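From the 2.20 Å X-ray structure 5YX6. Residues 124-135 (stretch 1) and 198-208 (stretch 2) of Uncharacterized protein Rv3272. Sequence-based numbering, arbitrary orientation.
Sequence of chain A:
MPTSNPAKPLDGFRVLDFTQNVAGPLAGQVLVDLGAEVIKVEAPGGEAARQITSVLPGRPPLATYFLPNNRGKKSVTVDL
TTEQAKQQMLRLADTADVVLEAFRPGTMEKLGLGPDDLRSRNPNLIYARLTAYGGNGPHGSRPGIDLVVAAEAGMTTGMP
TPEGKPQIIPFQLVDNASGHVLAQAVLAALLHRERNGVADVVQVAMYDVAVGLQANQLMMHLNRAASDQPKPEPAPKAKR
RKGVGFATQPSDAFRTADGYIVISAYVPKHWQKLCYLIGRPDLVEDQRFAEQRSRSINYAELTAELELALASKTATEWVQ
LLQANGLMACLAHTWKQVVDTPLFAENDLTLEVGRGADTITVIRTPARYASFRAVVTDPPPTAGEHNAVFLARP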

# COMPACT_ATOMS: atom_id res chain seq x y z
N ASN A 124 9.18 -7.85 -27.72
CA ASN A 124 8.37 -8.47 -26.67
C ASN A 124 8.72 -7.94 -25.28
O ASN A 124 8.17 -8.39 -24.28
N LEU A 125 9.64 -6.99 -25.23
CA LEU A 125 10.14 -6.48 -23.95
C LEU A 125 9.18 -5.50 -23.28
O LEU A 125 8.78 -4.49 -23.85
N ILE A 126 8.84 -5.81 -22.04
CA ILE A 126 8.08 -4.92 -21.19
C ILE A 126 9.06 -4.06 -20.39
O ILE A 126 10.04 -4.57 -19.84
N TYR A 127 8.82 -2.76 -20.38
CA TYR A 127 9.72 -1.81 -19.74
C TYR A 127 9.00 -1.08 -18.60
O TYR A 127 8.01 -0.41 -18.84
N ALA A 128 9.49 -1.23 -17.38
CA ALA A 128 8.80 -0.66 -16.22
C ALA A 128 9.66 0.35 -15.45
O ALA A 128 10.78 0.04 -15.05
N ARG A 129 9.12 1.55 -15.23
CA ARG A 129 9.85 2.63 -14.55
C ARG A 129 9.20 3.06 -13.23
O ARG A 129 8.02 3.40 -13.19
N LEU A 130 9.99 3.03 -12.17
CA LEU A 130 9.56 3.51 -10.86
C LEU A 130 10.30 4.79 -10.48
O LEU A 130 11.53 4.80 -10.42
N THR A 131 9.58 5.89 -10.27
CA THR A 131 10.24 7.13 -9.84
C THR A 131 9.62 7.66 -8.55
O THR A 131 8.60 7.14 -8.09
N ALA A 132 10.24 8.68 -7.96
CA ALA A 132 9.68 9.31 -6.76
C ALA A 132 8.48 10.20 -7.09
O ALA A 132 7.45 10.10 -6.44
N TYR A 133 8.63 11.05 -8.09
CA TYR A 133 7.64 12.09 -8.35
C TYR A 133 7.07 12.11 -9.77
O TYR A 133 6.25 12.98 -10.09
N GLY A 134 7.49 11.20 -10.64
CA GLY A 134 6.82 11.03 -11.91
C GLY A 134 7.62 11.30 -13.17
O GLY A 134 7.48 10.60 -14.18
N GLY A 135 8.45 12.33 -13.13
CA GLY A 135 9.22 12.72 -14.29
C GLY A 135 8.35 13.32 -15.37
O GLY A 135 8.66 13.21 -16.55
N VAL A 198 0.64 -7.10 -27.22
CA VAL A 198 1.18 -5.76 -26.98
C VAL A 198 2.21 -5.76 -25.83
O VAL A 198 1.91 -6.18 -24.71
N ALA A 199 3.42 -5.27 -26.12
CA ALA A 199 4.48 -5.14 -25.11
C ALA A 199 4.62 -3.68 -24.68
O ALA A 199 5.07 -2.84 -25.45
N ASP A 200 4.24 -3.39 -23.45
CA ASP A 200 3.99 -2.02 -23.01
C ASP A 200 5.14 -1.34 -22.26
O ASP A 200 6.11 -1.99 -21.85
N VAL A 201 5.02 -0.03 -22.12
CA VAL A 201 5.83 0.73 -21.17
C VAL A 201 4.99 1.13 -19.96
O VAL A 201 3.95 1.78 -20.08
N VAL A 202 5.48 0.76 -18.78
CA VAL A 202 4.75 0.94 -17.55
C VAL A 202 5.46 1.95 -16.64
O VAL A 202 6.69 1.92 -16.52
N GLN A 203 4.71 2.86 -16.02
CA GLN A 203 5.30 3.86 -15.14
C GLN A 203 4.53 3.98 -13.83
O GLN A 203 3.30 4.05 -13.82
N VAL A 204 5.26 3.96 -12.73
CA VAL A 204 4.68 4.09 -11.40
C VAL A 204 5.44 5.14 -10.60
O VAL A 204 6.66 5.05 -10.47
N ALA A 205 4.73 6.15 -10.10
CA ALA A 205 5.35 7.18 -9.26
C ALA A 205 4.95 6.99 -7.79
O ALA A 205 3.77 6.78 -7.48
N MET A 206 5.94 7.05 -6.90
CA MET A 206 5.69 6.90 -5.47
C MET A 206 4.72 7.97 -4.99
O MET A 206 3.84 7.72 -4.16
N TYR A 207 4.87 9.17 -5.52
CA TYR A 207 3.97 10.26 -5.20
C TYR A 207 2.52 9.90 -5.54
O TYR A 207 1.61 10.13 -4.73
N ASP A 208 2.32 9.34 -6.74
CA ASP A 208 0.98 8.97 -7.20
C ASP A 208 0.38 7.90 -6.30
O ASP A 208 -0.81 7.94 -6.00

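The pairing of these two strands outlasts the strands themselves: where stretch 2 turns into a helix at Ala 205, the N-cap position, stretch 1 follows with two more backbone hydrogen bonds, Met 206 N to Thr 131 O (2.9 Å) and Tyr 207 N to Ala 132 O (2.9 Å). The first turn of a helix has amide groups with no acceptor inside the helix, and here the carbonyls of stretch 1 serve two of them. Upstream, strands 126-131 and 201-205 run parallel, their directions 14° apart, in a regular ladder that begins with Tyr 127 N to Asp 200 O (3.2 Å). Because residues paired across the two strands project their side chains to the same face, and successive residues along each strand alternate, the packing sorts into two layers.

One layer holds Ala 128, Leu 130, Val 202 and Val 204, all buried and all apolar. Ala 128 CB lies 4.3 Å from Val 202 CB; the small methyl sits beside a branched valine whose chi1 is t. Leu 130, with chi1 t and chi2 p, bends its end nearer to stretch 2, so that its CD1 is 3.9 Å from Val 204 CG1 and also 4.4 Å from Met 206 CG. Beta-branched valine suits such extended backbone, and the longer leucine can reach past its direct partner toward the start of the helix. Met 206 (m, t, p) begins toward stretch 1, but its end leads away.

The other layer, with Tyr 127, Arg 129, Thr 131, Val 201, Gln 203 and Ala 205, is more mixed. Tyr 127 (chi1 t) leaves its CB 4.4 Å from Val 201 CG2 while its ring leads away and its hydroxyl bonds elsewhere in the structure. Arg 129 CB packs 4.2 Å from Gln 203 CG: the aliphatic parts of two long polar residues make the contact, both with chi1 m, and the arginine's guanidinium finds its partners elsewhere in the structure. Thr 131, in the p rotamer, places OG1 4.1 Å from Ala 205 CB. Thr 131 OG1 accepts a hydrogen bond from Gly 134 N (2.9 Å), tying down the turn after the strand, and lies 2.8 Å from a water oxygen. The same water donates a weak hydrogen bond to Val 204 O (3.2 Å), linking the threonine side chain to the opposing backbone.

At the ends the small residues matter. Ala 199 points toward stretch 1, its CB 3.7 Å from Leu 125 O. Asp 200 turns its carboxylate away and uses OD1 to accept from Val 201 N (2.8 Å), within its own stretch. Beyond the strands, Tyr 133 (chi1 m) and Tyr 207 (chi1 t) meet with Tyr 133 CD1 4.1 Å from Tyr 207 CB. Gly 134 N comes within 3.8 Å of Ala 205 CB; at its phi of 117° and psi of -40°, a CB would be jammed against the preceding carbonyl oxygen, so glycine fits this turn.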

# COMPACT_ATOMS: atom_id res chain seq x y z
CB ASN A 124 8.50 -9.99 -26.70
CG ASN A 124 7.78 -10.63 -27.88
OD1 ASN A 124 6.78 -10.10 -28.37
ND2 ASN A 124 8.26 -11.78 -28.32
CB LEU A 125 11.50 -5.83 -24.14
CG LEU A 125 12.14 -5.37 -22.83
CD1 LEU A 125 12.42 -6.57 -21.95
CD2 LEU A 125 13.41 -4.61 -23.12
CB ILE A 126 7.13 -5.72 -20.28
CG1 ILE A 126 6.02 -6.31 -21.13
CG2 ILE A 126 6.56 -4.85 -19.17
CD1 ILE A 126 5.41 -7.55 -20.58
CB TYR A 127 10.23 -0.80 -20.77
CG TYR A 127 11.53 -0.12 -20.43
CD1 TYR A 127 11.57 0.91 -19.49
CD2 TYR A 127 12.71 -0.47 -21.07
CE1 TYR A 127 12.76 1.54 -19.18
CE2 TYR A 127 13.90 0.16 -20.77
CZ TYR A 127 13.92 1.16 -19.83
OH TYR A 127 15.12 1.79 -19.54
CB ALA A 128 8.34 -1.78 -15.29
CB ARG A 129 9.98 3.84 -15.48
CG ARG A 129 10.21 3.45 -16.92
CD ARG A 129 10.60 4.62 -17.80
NE ARG A 129 11.96 5.08 -17.53
CZ ARG A 129 12.63 5.89 -18.33
NH1 ARG A 129 13.86 6.26 -18.02
NH2 ARG A 129 12.07 6.32 -19.45
CB LEU A 130 9.77 2.44 -9.80
CG LEU A 130 9.41 2.80 -8.36
CD1 LEU A 130 7.96 3.20 -8.25
CD2 LEU A 130 9.70 1.63 -7.44
CB THR A 131 10.15 8.24 -10.92
OG1 THR A 131 8.79 8.67 -11.06
CG2 THR A 131 10.67 7.74 -12.26
CB ALA A 132 10.75 10.13 -6.05
CB TYR A 133 8.24 13.46 -8.05
CG TYR A 133 8.66 13.66 -6.62
CD1 TYR A 133 7.73 13.89 -5.62
CD2 TYR A 133 10.00 13.64 -6.26
CE1 TYR A 133 8.12 14.09 -4.30
CE2 TYR A 133 10.41 13.84 -4.95
CZ TYR A 133 9.47 14.06 -3.98
OH TYR A 133 9.88 14.25 -2.68
CB VAL A 198 0.05 -4.77 -26.64
CG1 VAL A 198 0.62 -3.38 -26.44
CG2 VAL A 198 -0.99 -4.74 -27.75
CB ALA A 199 5.80 -5.68 -25.66
CB ASP A 200 2.74 -1.99 -22.11
CG ASP A 200 1.86 -0.77 -22.37
OD1 ASP A 200 2.35 0.23 -22.94
OD2 ASP A 200 0.68 -0.81 -21.97
CB VAL A 201 6.43 1.99 -21.79
CG1 VAL A 201 7.24 2.73 -20.74
CG2 VAL A 201 7.29 1.62 -23.01
CB VAL A 202 4.57 -0.43 -16.87
CG1 VAL A 202 4.27 -0.27 -15.41
CG2 VAL A 202 3.49 -1.23 -17.57
CB GLN A 203 5.38 5.23 -15.84
CG GLN A 203 6.35 5.26 -17.01
CD GLN A 203 6.38 6.60 -17.74
OE1 GLN A 203 5.56 6.86 -18.62
NE2 GLN A 203 7.35 7.45 -17.39
CB VAL A 204 4.70 2.76 -10.63
CG1 VAL A 204 4.20 2.95 -9.20
CG2 VAL A 204 3.87 1.72 -11.35
CB ALA A 205 4.96 8.56 -9.74
CB MET A 206 6.99 6.96 -4.68
CG MET A 206 7.79 5.65 -4.65
SD MET A 206 9.48 5.88 -4.02
CE MET A 206 9.16 6.46 -2.36
CB TYR A 207 4.39 11.53 -5.92
CG TYR A 207 3.53 12.73 -5.60
CD1 TYR A 207 3.70 13.43 -4.41
CD2 TYR A 207 2.60 13.20 -6.52
CE1 TYR A 207 2.94 14.55 -4.13
CE2 TYR A 207 1.84 14.32 -6.24
CZ TYR A 207 2.01 14.99 -5.05
OH TYR A 207 1.26 16.10 -4.78
CB ASP A 208 1.02 8.47 -8.65
CG ASP A 208 1.37 9.57 -9.64
OD1 ASP A 208 1.47 10.74 -9.20
OD2 ASP A 208 1.55 9.28 -10.85
O HOH W 1 7.24 7.13 -12.78